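Local coordinates for ripening-associated protein (Musa acuminata, PDB 4PIT), which probably acts as a carbohydrate-binding lectin of the jacalin-like family, and is seen here holding mannose sugars in two pockets, at residues V7-G12 against G123-G128. The protein carries 1 engineered substitution. Residues are numbered along the deposited sequence; the frame is centred on the assembly and turned at random.
Sequences VGAWGG and GFFGRG
Phe125 reaches from strand 123-128 to the backbone of strand 7-11, its ring tip set against the peptides of Val7, Gly8 and Ala9. Its CG stands between the backbone N and the carbonyl carbon (chi1 67°), a rotamer that lifts the ring off its own strand and across the sheet toward strand 7-11. Phe125 CZ comes within 3.4 Å of Val7 O, and Phe125 CE2 lies 3.7 Å from Ala9 N; both partners approach the ring obliquely, while Gly8 O lies in the ring plane at its edge. A long flat side chain suits this place, since the strand axes come no closer than 7.1 Å.

The peptide between Gly8 and Ala9 is cis. Glycine suits position 8, because its phi of 96° would jam a CB against the preceding carbonyl, and its bare CA sits 3.6 Å above the plane of the Trp10 ring. The small methyl of Ala9 fits beside the aromatic ring, Ala9 CB resting 4.0 Å from Phe125 CE2. Lys6 also makes a cation-pi contact with Phe125, and Ala117 of the second subunit packs against it.

Toward the sugar-binding end, Arg127 CD lies 3.6 Å from Gly12 O, and the bend at chi3 (70°) beyond it turns the guanidinium toward the turn at Gly14 and Gly15. There it is held by hydrogen bonds from NE to Gly14 O and from NH1 to Gly15 O, tying the strand to the glycine-rich turn that lines one mannose pocket.

Strand 134-140 runs between the two, antiparallel to both, so the contact joins next-but-one neighbours of one four-stranded sheet, which Val7 continues into the second subunit. Three such antiparallel sheets make up the beta-prism fold of jacalin-like lectins.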
ATOM      1  N   VAL B   7      -1.843   5.570  -4.182  1.00  7.53           N
ATOM      2  CA  VAL B   7      -2.158   4.676  -3.052  1.00  6.67           C
ATOM      3  C   VAL B   7      -1.949   5.464  -1.748  1.00  9.03           C
ATOM      4  O   VAL B   7      -1.118   6.388  -1.661  1.00  8.50           O
ATOM      5  CB  VAL B   7      -1.386   3.332  -3.071  1.00  9.85           C
ATOM      6  CG1 VAL B   7      -1.767   2.494  -4.291  1.00 10.96           C
ATOM      7  CG2 VAL B   7       0.110   3.547  -3.016  1.00  9.71           C
ATOM      8  N   GLY B   8      -2.741   5.101  -0.743  1.00  8.42           N
ATOM      9  CA  GLY B   8      -2.794   5.899   0.460  1.00  8.85           C
ATOM     10  C   GLY B   8      -3.977   6.851   0.348  1.00 12.60           C
ATOM     11  O   GLY B   8      -4.859   6.663  -0.503  1.00 12.26           O
ATOM     12  N   ALA B   9      -4.026   7.906   1.146  1.00 10.14           N
ATOM     13  CA  ALA B   9      -3.042   8.257   2.155  1.00  9.50           C
ATOM     14  C   ALA B   9      -3.240   7.449   3.420  1.00 10.12           C
ATOM     15  O   ALA B   9      -4.355   6.941   3.674  1.00 12.18           O
ATOM     16  CB  ALA B   9      -3.165   9.743   2.485  1.00 10.80           C
ATOM     17  N   TRP B  10      -2.145   7.293   4.161  1.00  8.31           N
ATOM     18  CA  TRP B  10      -2.136   6.703   5.494  1.00  8.30           C
ATOM     19  C   TRP B  10      -2.034   7.835   6.487  1.00 11.99           C
ATOM     20  O   TRP B  10      -1.218   8.742   6.291  1.00 10.22           O
ATOM     21  CB  TRP B  10      -0.954   5.749   5.671  1.00  7.95           C
ATOM     22  CG  TRP B  10      -1.111   4.492   4.862  1.00  8.34           C
ATOM     23  CD1 TRP B  10      -1.799   3.365   5.221  1.00 11.11           C
ATOM     24  CD2 TRP B  10      -0.644   4.273   3.529  1.00  7.77           C
ATOM     25  NE1 TRP B  10      -1.749   2.439   4.214  1.00 10.83           N
ATOM     26  CE2 TRP B  10      -1.058   2.973   3.149  1.00 10.13           C
ATOM     27  CE3 TRP B  10       0.097   5.040   2.621  1.00  8.98           C
ATOM     28  CZ2 TRP B  10      -0.725   2.414   1.903  1.00  9.36           C
ATOM     29  CZ3 TRP B  10       0.371   4.520   1.362  1.00  9.19           C
ATOM     30  CH2 TRP B  10      -0.031   3.209   1.015  1.00  8.84           C
ATOM     31  N   GLY B  11      -2.855   7.782   7.524  1.00 10.38           N
ATOM     32  CA  GLY B  11      -2.883   8.819   8.556  1.00 10.07           C
ATOM     33  C   GLY B  11      -4.287   9.296   8.829  1.00 12.47           C
ATOM     34  O   GLY B  11      -5.270   8.569   8.630  1.00 13.56           O
ATOM     35  N   GLY B  12      -4.367  10.516   9.330  1.00 10.57           N
ATOM     36  CA  GLY B  12      -5.620  11.134   9.740  1.00 10.43           C
ATOM     37  C   GLY B  12      -6.279  12.047   8.742  1.00 12.66           C
ATOM     38  O   GLY B  12      -5.767  12.275   7.632  1.00 11.85           O
ATOM     39  N   GLY B 123       5.643  10.625  -6.787  1.00  9.22           N
ATOM     40  CA  GLY B 123       5.101  11.867  -6.272  1.00  9.00           C
ATOM     41  C   GLY B 123       4.411  11.582  -4.952  1.00  9.36           C
ATOM     42  O   GLY B 123       4.228  10.422  -4.559  1.00  9.48           O
ATOM     43  N   PHE B 124       3.981  12.655  -4.296  1.00  8.40           N
ATOM     44  CA  PHE B 124       3.357  12.582  -2.990  1.00  7.93           C
ATOM     45  C   PHE B 124       2.080  13.361  -2.909  1.00  9.67           C
ATOM     46  O   PHE B 124       1.890  14.362  -3.583  1.00  9.79           O
ATOM     47  CB  PHE B 124       4.306  13.170  -1.915  1.00  9.11           C
ATOM     48  CG  PHE B 124       5.529  12.331  -1.669  1.00 10.11           C
ATOM     49  CD1 PHE B 124       5.462  11.208  -0.854  1.00 10.85           C
ATOM     50  CD2 PHE B 124       6.757  12.688  -2.213  1.00 13.14           C
ATOM     51  CE1 PHE B 124       6.595  10.434  -0.605  1.00 11.97           C
ATOM     52  CE2 PHE B 124       7.895  11.916  -1.953  1.00 14.86           C
ATOM     53  CZ  PHE B 124       7.805  10.801  -1.139  1.00 12.67           C
ATOM     54  N   PHE B 125       1.220  12.926  -2.006  1.00  6.35           N
ATOM     55  CA  PHE B 125       0.014  13.663  -1.625  1.00  6.92           C
ATOM     56  C   PHE B 125      -0.215  13.344  -0.144  1.00  8.25           C
ATOM     57  O   PHE B 125       0.467  12.477   0.413  1.00  8.84           O
ATOM     58  CB  PHE B 125      -1.207  13.337  -2.523  1.00  8.79           C
ATOM     59  CG  PHE B 125      -1.745  11.934  -2.417  1.00  8.29           C
ATOM     60  CD1 PHE B 125      -1.126  10.880  -3.087  1.00  9.02           C
ATOM     61  CD2 PHE B 125      -2.840  11.651  -1.595  1.00 10.08           C
ATOM     62  CE1 PHE B 125      -1.628   9.567  -2.985  1.00  9.31           C
ATOM     63  CE2 PHE B 125      -3.343  10.336  -1.499  1.00 11.08           C
ATOM     64  CZ  PHE B 125      -2.722   9.303  -2.188  1.00  9.62           C
ATOM     65  N   GLY B 126      -1.124  14.058   0.499  1.00  8.68           N
ATOM     66  CA  GLY B 126      -1.433  13.764   1.902  1.00  8.44           C
ATOM     67  C   GLY B 126      -2.110  14.930   2.563  1.00  8.78           C
ATOM     68  O   GLY B 126      -2.894  15.641   1.916  1.00  8.32           O
ATOM     69  N   ARG B 127      -1.888  15.082   3.878  1.00  6.48           N
ATOM     70  CA  ARG B 127      -2.513  16.169   4.632  1.00  7.47           C
ATOM     71  C   ARG B 127      -1.506  16.647   5.663  1.00  9.30           C
ATOM     72  O   ARG B 127      -0.738  15.845   6.206  1.00  8.47           O
ATOM     73  CB  ARG B 127      -3.817  15.694   5.339  1.00  9.21           C
ATOM     74  CG  ARG B 127      -4.889  15.132   4.376  1.00  8.68           C
ATOM     75  CD  ARG B 127      -6.184  14.761   5.129  1.00 10.07           C
ATOM     76  NE  ARG B 127      -6.838  15.980   5.571  1.00 12.05           N
ATOM     77  CZ  ARG B 127      -7.688  16.687   4.842  1.00 14.33           C
ATOM     78  NH1 ARG B 127      -8.196  17.810   5.319  1.00 14.03           N
ATOM     79  NH2 ARG B 127      -8.013  16.291   3.610  1.00 14.44           N
ATOM     80  N   GLY B 128      -1.491  17.953   5.881  1.00  8.78           N
ATOM     81  CA  GLY B 128      -0.569  18.541   6.855  1.00  8.60           C
ATOM     82  C   GLY B 128      -1.212  19.656   7.652  1.00 10.63           C
ATOM     83  O   GLY B 128      -2.050  20.391   7.133  1.00 10.90           O
TER